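Local atomic coordinates of GCN5 like acetylase + bromodomain (Cryptosporidium parvum, PDB entry 4LDF), a protein that probably acetylates histone H3 as a GCN5-type enzyme, represented here by its bromodomain, a module that in relatives binds acetyl-lysine. Residues D23-H28 against A104-M109; E52-Q57 against L78-D83. All blocks are in the same frame, centred on the assembly; numbering follows the deposited sequence. Where two conformers were deposited one is given.

The chain folds as the four-helix bundle of a bromodomain, and the two interactions join different pairs of its parts. Interaction 1 pairs the end of helix 14-27 with the later part of helix 93-110, the first and last long helices. Interaction 2 lies between them in sequence, setting the end of the loop before helix 56-64 against helix 71-88. Their centres are about 13 Å apart, and they meet in the bundle interior: Leu-25 CD2 is 3.8 Å from Ile-56 CD1, and Trp-107 CZ3 lies 3.8 Å from Leu-78 CD2. Thus a shared apolar core ties the first and last helices to the end of the loop that, in bromodomains, borders the acetyl-lysine pocket.

Interaction 1: residues D23-H28 against A104-M109; sequences DTLSRH and AFIWPM
Thr-24 enters a notch formed by Phe-105, Ile-106 and Met-109, and each of its side-chain atoms has a partner there. Thr-24 CB lies 3.9 Å from Met-109 SD. At the next step the chain forks. Thr-24 OG1 also faces the thioether, with Met-109 CE 3.9 Å away, while its polar partner is the backbone oxygen of Gln-20, one turn earlier. Thr-24 CG2, anti to the backbone N, reaches the apolar part of the notch, 3.9 Å from Ile-106 CD1 and equally near Phe-105 CZ. A threonine suits this border because its hydroxyl can bond back to its own helix while its methyl packs.

The helices that meet here are the first and last of the bromodomain's left-handed four-helix bundle, and they run antiparallel, their short segments at 162°. Deeper inside, Leu-25 crosses Ile-106 at about a right angle, Leu-25 CD1 coming 3.9 Å from Ile-106 CB; branched aliphatic residues fill this buried layer, which Leu-78 and Phe-82 of helix 71-88 continue.

Just past helix 14-27, His-28 presents its edge to Phe-105 in a T-shaped stack, planes 73° apart and centroids 4.9 Å apart. His-28 CD2 stands over the centre of the phenyl face, 3.8 Å above its plane, while ND1 is hydrogen-bonded to the backbone N of Asn-30, which restrains the imidazole's rotation.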
loop_
_atom_site.group_PDB
_atom_site.type_symbol
_atom_site.label_atom_id
_atom_site.label_comp_id
_atom_site.label_asym_id
_atom_site.label_seq_id
_atom_site.Cartn_x
_atom_site.Cartn_y
_atom_site.Cartn_z
ATOM N N ASP A 23 4.672 -0.236 7.694
ATOM C CA ASP A 23 6.052 -0.616 7.996
ATOM C C ASP A 23 6.189 -2.139 7.947
ATOM O O ASP A 23 7.083 -2.618 7.275
ATOM C CB ASP A 23 6.561 -0.024 9.329
ATOM C CG ASP A 23 8.082 -0.033 9.444
ATOM O OD1 ASP A 23 8.594 -0.468 10.490
ATOM O OD2 ASP A 23 8.761 0.357 8.460
ATOM N N THR A 24 5.256 -2.893 8.566
ATOM C CA THR A 24 5.270 -4.361 8.490
ATOM C C THR A 24 5.222 -4.804 7.024
ATOM O O THR A 24 6.026 -5.652 6.609
ATOM C CB THR A 24 4.094 -4.978 9.290
ATOM O OG1 THR A 24 4.359 -4.786 10.667
ATOM C CG2 THR A 24 3.931 -6.496 9.032
ATOM N N LEU A 25 4.262 -4.232 6.256
ATOM C CA LEU A 25 4.091 -4.522 4.838
ATOM C C LEU A 25 5.364 -4.263 4.056
ATOM O O LEU A 25 5.810 -5.158 3.343
ATOM C CB LEU A 25 2.891 -3.771 4.228
ATOM C CG LEU A 25 2.649 -3.978 2.731
ATOM C CD1 LEU A 25 2.100 -5.397 2.418
ATOM C CD2 LEU A 25 1.712 -2.913 2.178
ATOM N N SER A 26 5.951 -3.062 4.189
ATOM C CA SER A 26 7.178 -2.665 3.475
ATOM C C SER A 26 8.390 -3.544 3.760
ATOM O O SER A 26 9.206 -3.736 2.862
ATOM C CB SER A 26 7.520 -1.201 3.737
ATOM O OG SER A 26 7.708 -0.971 5.123
ATOM N N ARG A 27 8.508 -4.078 4.996
ATOM C CA ARG A 27 9.628 -4.940 5.409
ATOM C C ARG A 27 9.588 -6.326 4.769
ATOM O O ARG A 27 10.620 -7.007 4.740
ATOM C CB ARG A 27 9.763 -5.014 6.938
ATOM C CG ARG A 27 10.074 -3.648 7.557
ATOM C CD ARG A 27 10.065 -3.702 9.060
ATOM N NE ARG A 27 11.039 -2.774 9.628
ATOM C CZ ARG A 27 12.348 -2.998 9.678
ATOM N NH1 ARG A 27 13.158 -2.102 10.214
ATOM N NH2 ARG A 27 12.856 -4.125 9.194
ATOM N N HIS A 28 8.429 -6.736 4.233
ATOM C CA HIS A 28 8.333 -8.005 3.501
ATOM C C HIS A 28 9.263 -7.876 2.285
ATOM O O HIS A 28 9.192 -6.877 1.576
ATOM C CB HIS A 28 6.898 -8.271 3.011
ATOM C CG HIS A 28 6.681 -9.681 2.554
ATOM N ND1 HIS A 28 7.275 -10.172 1.404
ATOM C CD2 HIS A 28 5.888 -10.645 3.080
ATOM C CE1 HIS A 28 6.858 -11.418 1.288
ATOM N NE2 HIS A 28 6.006 -11.741 2.264
ATOM N N ALA A 104 -2.785 -10.770 0.971
ATOM C CA ALA A 104 -3.165 -11.873 1.850
ATOM C C ALA A 104 -2.350 -11.819 3.139
ATOM O O ALA A 104 -2.894 -12.074 4.208
ATOM C CB ALA A 104 -2.936 -13.208 1.148
ATOM N N PHE A 105 -1.054 -11.460 3.042
ATOM C CA PHE A 105 -0.154 -11.357 4.199
ATOM C C PHE A 105 -0.585 -10.233 5.167
ATOM O O PHE A 105 -0.591 -10.457 6.377
ATOM C CB PHE A 105 1.306 -11.146 3.723
ATOM C CG PHE A 105 2.273 -10.581 4.739
ATOM C CD1 PHE A 105 2.898 -11.409 5.666
ATOM C CD2 PHE A 105 2.592 -9.221 4.745
ATOM C CE1 PHE A 105 3.791 -10.884 6.610
ATOM C CE2 PHE A 105 3.507 -8.704 5.666
ATOM C CZ PHE A 105 4.085 -9.532 6.607
ATOM N N ILE A 106 -0.937 -9.042 4.629
ATOM C CA ILE A 106 -1.288 -7.848 5.426
ATOM C C ILE A 106 -2.752 -7.698 5.882
ATOM O O ILE A 106 -3.005 -6.979 6.860
ATOM C CB ILE A 106 -0.717 -6.538 4.798
ATOM C CG1 ILE A 106 -0.385 -5.455 5.865
ATOM C CG2 ILE A 106 -1.635 -5.988 3.703
ATOM C CD1 ILE A 106 0.745 -5.811 6.886
ATOM N N TRP A 107 -3.701 -8.351 5.181
ATOM C CA TRP A 107 -5.139 -8.294 5.509
ATOM C C TRP A 107 -5.455 -8.675 6.969
ATOM O O TRP A 107 -6.237 -7.941 7.578
ATOM C CB TRP A 107 -6.030 -9.005 4.471
ATOM C CG TRP A 107 -7.036 -8.089 3.821
ATOM C CD1 TRP A 107 -8.398 -8.208 3.853
ATOM C CD2 TRP A 107 -6.755 -6.920 3.027
ATOM N NE1 TRP A 107 -8.981 -7.163 3.176
ATOM C CE2 TRP A 107 -7.998 -6.368 2.641
ATOM C CE3 TRP A 107 -5.569 -6.250 2.652
ATOM C CZ2 TRP A 107 -8.090 -5.178 1.896
ATOM C CZ3 TRP A 107 -5.664 -5.113 1.866
ATOM C CH2 TRP A 107 -6.913 -4.586 1.501
ATOM N N PRO A 108 -4.840 -9.730 7.582
ATOM C CA PRO A 108 -5.091 -9.993 9.015
ATOM C C PRO A 108 -4.773 -8.784 9.916
ATOM O O PRO A 108 -5.555 -8.497 10.818
ATOM C CB PRO A 108 -4.137 -11.151 9.338
ATOM C CG PRO A 108 -3.929 -11.842 8.060
ATOM C CD PRO A 108 -3.921 -10.747 7.024
ATOM N N MET A 109 -3.635 -8.090 9.682
ATOM C CA MET A 109 -3.233 -6.914 10.480
ATOM C C MET A 109 -4.220 -5.756 10.278
ATOM O O MET A 109 -4.484 -5.025 11.220
ATOM C CB MET A 109 -1.798 -6.464 10.118
ATOM C CG MET A 109 -1.247 -5.369 11.023
ATOM S SD MET A 109 0.516 -5.096 10.783
ATOM C CE MET A 109 0.874 -4.183 12.263
#

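Interaction 2: residues E52-Q57 against L78-D83; sequences EPTDIQ and LKRMFD
The end of the bromodomain ZA loop, where Glu-52 to Asp-55 lead into helix 56-64, lies against Arg-80 and Met-81 of helix 71-88. Arg-80 NH2 donates to Glu-52 O at 3.2 Å, with an N-H...O angle of 152°; the nitrogen sits above the carbonyl plane, 61° out of it. Asn-84 ND2 also bonds this oxygen, so two side chains hold the loop backbone. The bend at chi3, 42°, turns Arg-80 NE back from an extended course, and Arg-80 CD packs 3.7 Å from Glu-52 CB. Glu-52 OE1 adds a long salt bridge to Arg-80 NE at 3.9 Å, a matter of charge alone because no N-H points at it.

Thr-54 divides its roles: OG1 bonds Glu-77, while Thr-54 CG2 meets Met-81 CB at 3.7 Å. Flexible Met-81 then brings SD to 4.0 Å from both Asp-55 CA and Ile-56 CG1. Asp-55, a short acidic residue suited to an N-cap, caps helix 56-64 and bonds Thr-58 through OD2.

Met-81 and Ile-56 both touch Leu-25 of helix 14-27 and Phe-34 of the ZA loop's Trp-Pro-Phe motif, placing this contact where three helices and the ZA loop converge.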
loop_
_atom_site.group_PDB
_atom_site.type_symbol
_atom_site.label_atom_id
_atom_site.label_comp_id
_atom_site.label_asym_id
_atom_site.label_seq_id
_atom_site.Cartn_x
_atom_site.Cartn_y
_atom_site.Cartn_z
ATOM N N GLU A 52 -4.966 6.995 -10.464
ATOM C CA GLU A 52 -5.037 7.191 -9.014
ATOM C C GLU A 52 -3.896 6.360 -8.403
ATOM O O GLU A 52 -4.150 5.353 -7.727
ATOM C CB GLU A 52 -6.425 6.776 -8.466
ATOM C CG GLU A 52 -7.563 7.701 -8.876
ATOM C CD GLU A 52 -8.984 7.190 -8.694
ATOM O OE1 GLU A 52 -9.288 6.565 -7.650
ATOM O OE2 GLU A 52 -9.814 7.466 -9.589
ATOM N N PRO A 53 -2.614 6.704 -8.686
ATOM C CA PRO A 53 -1.526 5.907 -8.110
ATOM C C PRO A 53 -1.375 6.147 -6.610
ATOM O O PRO A 53 -1.836 7.165 -6.080
ATOM C CB PRO A 53 -0.291 6.387 -8.886
ATOM C CG PRO A 53 -0.590 7.786 -9.228
ATOM C CD PRO A 53 -2.079 7.850 -9.460
ATOM N N THR A 54 -0.736 5.191 -5.940
ATOM C CA THR A 54 -0.381 5.238 -4.534
ATOM C C THR A 54 0.766 4.273 -4.312
ATOM O O THR A 54 1.072 3.467 -5.194
ATOM C CB THR A 54 -1.604 5.069 -3.595
ATOM O OG1 THR A 54 -1.195 5.433 -2.271
ATOM C CG2 THR A 54 -2.169 3.653 -3.599
ATOM N N ASP A 55 1.389 4.345 -3.134
ATOM C CA ASP A 55 2.544 3.533 -2.750
ATOM C C ASP A 55 2.715 3.625 -1.235
ATOM O O ASP A 55 2.035 4.428 -0.578
ATOM C CB ASP A 55 3.819 4.041 -3.465
ATOM C CG ASP A 55 4.108 5.509 -3.168
ATOM O OD1 ASP A 55 4.898 5.778 -2.251
ATOM O OD2 ASP A 55 3.511 6.382 -3.839
ATOM N N ILE A 56 3.627 2.810 -0.683
ATOM C CA ILE A 56 3.868 2.760 0.770
ATOM C C ILE A 56 4.367 4.074 1.374
ATOM O O ILE A 56 3.900 4.445 2.454
ATOM C CB ILE A 56 4.689 1.515 1.185
ATOM C CG1 ILE A 56 3.906 0.223 0.822
ATOM C CG2 ILE A 56 5.052 1.544 2.712
ATOM C CD1 ILE A 56 4.731 -1.091 0.757
ATOM N N GLN A 57 5.277 4.787 0.671
ATOM C CA GLN A 57 5.862 6.044 1.132
ATOM C C GLN A 57 4.772 7.125 1.211
ATOM O O GLN A 57 4.729 7.868 2.195
ATOM C CB GLN A 57 7.034 6.442 0.198
ATOM C CG GLN A 57 7.766 7.733 0.529
ATOM C CD GLN A 57 8.742 8.080 -0.580
ATOM O OE1 GLN A 57 8.427 8.826 -1.518
ATOM N NE2 GLN A 57 9.929 7.491 -0.535
ATOM N N LEU A 78 -5.083 1.282 0.342
ATOM C CA LEU A 78 -4.217 0.108 0.382
ATOM C C LEU A 78 -4.699 -0.930 -0.629
ATOM O O LEU A 78 -3.862 -1.513 -1.321
ATOM C CB LEU A 78 -4.109 -0.497 1.801
ATOM C CG LEU A 78 -3.241 -1.766 1.933
ATOM C CD1 LEU A 78 -1.771 -1.482 1.597
ATOM C CD2 LEU A 78 -3.385 -2.380 3.313
ATOM N N LYS A 79 -6.033 -1.155 -0.732
ATOM C CA LYS A 79 -6.577 -2.102 -1.720
ATOM C C LYS A 79 -6.252 -1.620 -3.133
ATOM O O LYS A 79 -5.826 -2.425 -3.961
ATOM C CB LYS A 79 -8.096 -2.312 -1.575
ATOM C CG LYS A 79 -8.557 -3.531 -2.361
ATOM C CD LYS A 79 -10.040 -3.574 -2.577
ATOM C CE LYS A 79 -10.442 -4.881 -3.225
ATOM N NZ LYS A 79 -10.222 -4.875 -4.703
ATOM N N ARG A 80 -6.456 -0.305 -3.394
ATOM C CA ARG A 80 -6.150 0.378 -4.652
ATOM C C ARG A 80 -4.667 0.181 -5.020
ATOM O O ARG A 80 -4.371 -0.051 -6.189
ATOM C CB ARG A 80 -6.514 1.883 -4.557
ATOM C CG ARG A 80 -6.047 2.726 -5.776
ATOM C CD ARG A 80 -6.861 3.990 -6.051
ATOM N NE ARG A 80 -7.206 4.745 -4.842
ATOM C CZ ARG A 80 -6.413 5.627 -4.239
ATOM N NH1 ARG A 80 -6.830 6.270 -3.159
ATOM N NH2 ARG A 80 -5.197 5.872 -4.714
ATOM N N MET A 81 -3.738 0.214 -4.026
ATOM C CA MET A 81 -2.326 -0.039 -4.346
ATOM C C MET A 81 -2.159 -1.419 -5.044
ATOM O O MET A 81 -1.469 -1.513 -6.064
ATOM C CB MET A 81 -1.444 0.025 -3.089
ATOM C CG MET A 81 0.039 0.049 -3.421
ATOM S SD MET A 81 1.101 -0.066 -1.978
ATOM C CE MET A 81 0.810 -1.824 -1.489
ATOM N N PHE A 82 -2.788 -2.459 -4.498
ATOM C CA PHE A 82 -2.702 -3.822 -5.066
ATOM C C PHE A 82 -3.477 -3.966 -6.391
ATOM O O PHE A 82 -2.987 -4.603 -7.335
ATOM C CB PHE A 82 -3.124 -4.860 -4.027
ATOM C CG PHE A 82 -2.189 -4.931 -2.839
ATOM C CD1 PHE A 82 -0.860 -5.322 -3.000
ATOM C CD2 PHE A 82 -2.652 -4.674 -1.552
ATOM C CE1 PHE A 82 0.005 -5.396 -1.901
ATOM C CE2 PHE A 82 -1.803 -4.796 -0.450
ATOM C CZ PHE A 82 -0.482 -5.158 -0.631
ATOM N N ASP A 83 -4.640 -3.295 -6.477
ATOM C CA ASP A 83 -5.488 -3.266 -7.659
ATOM C C ASP A 83 -4.787 -2.599 -8.845
ATOM O O ASP A 83 -4.822 -3.155 -9.945
ATOM C CB ASP A 83 -6.852 -2.612 -7.356
ATOM C CG ASP A 83 -7.828 -3.508 -6.602
ATOM O OD1 ASP A 83 -7.622 -4.748 -6.591
ATOM O OD2 ASP A 83 -8.815 -2.982 -6.059
#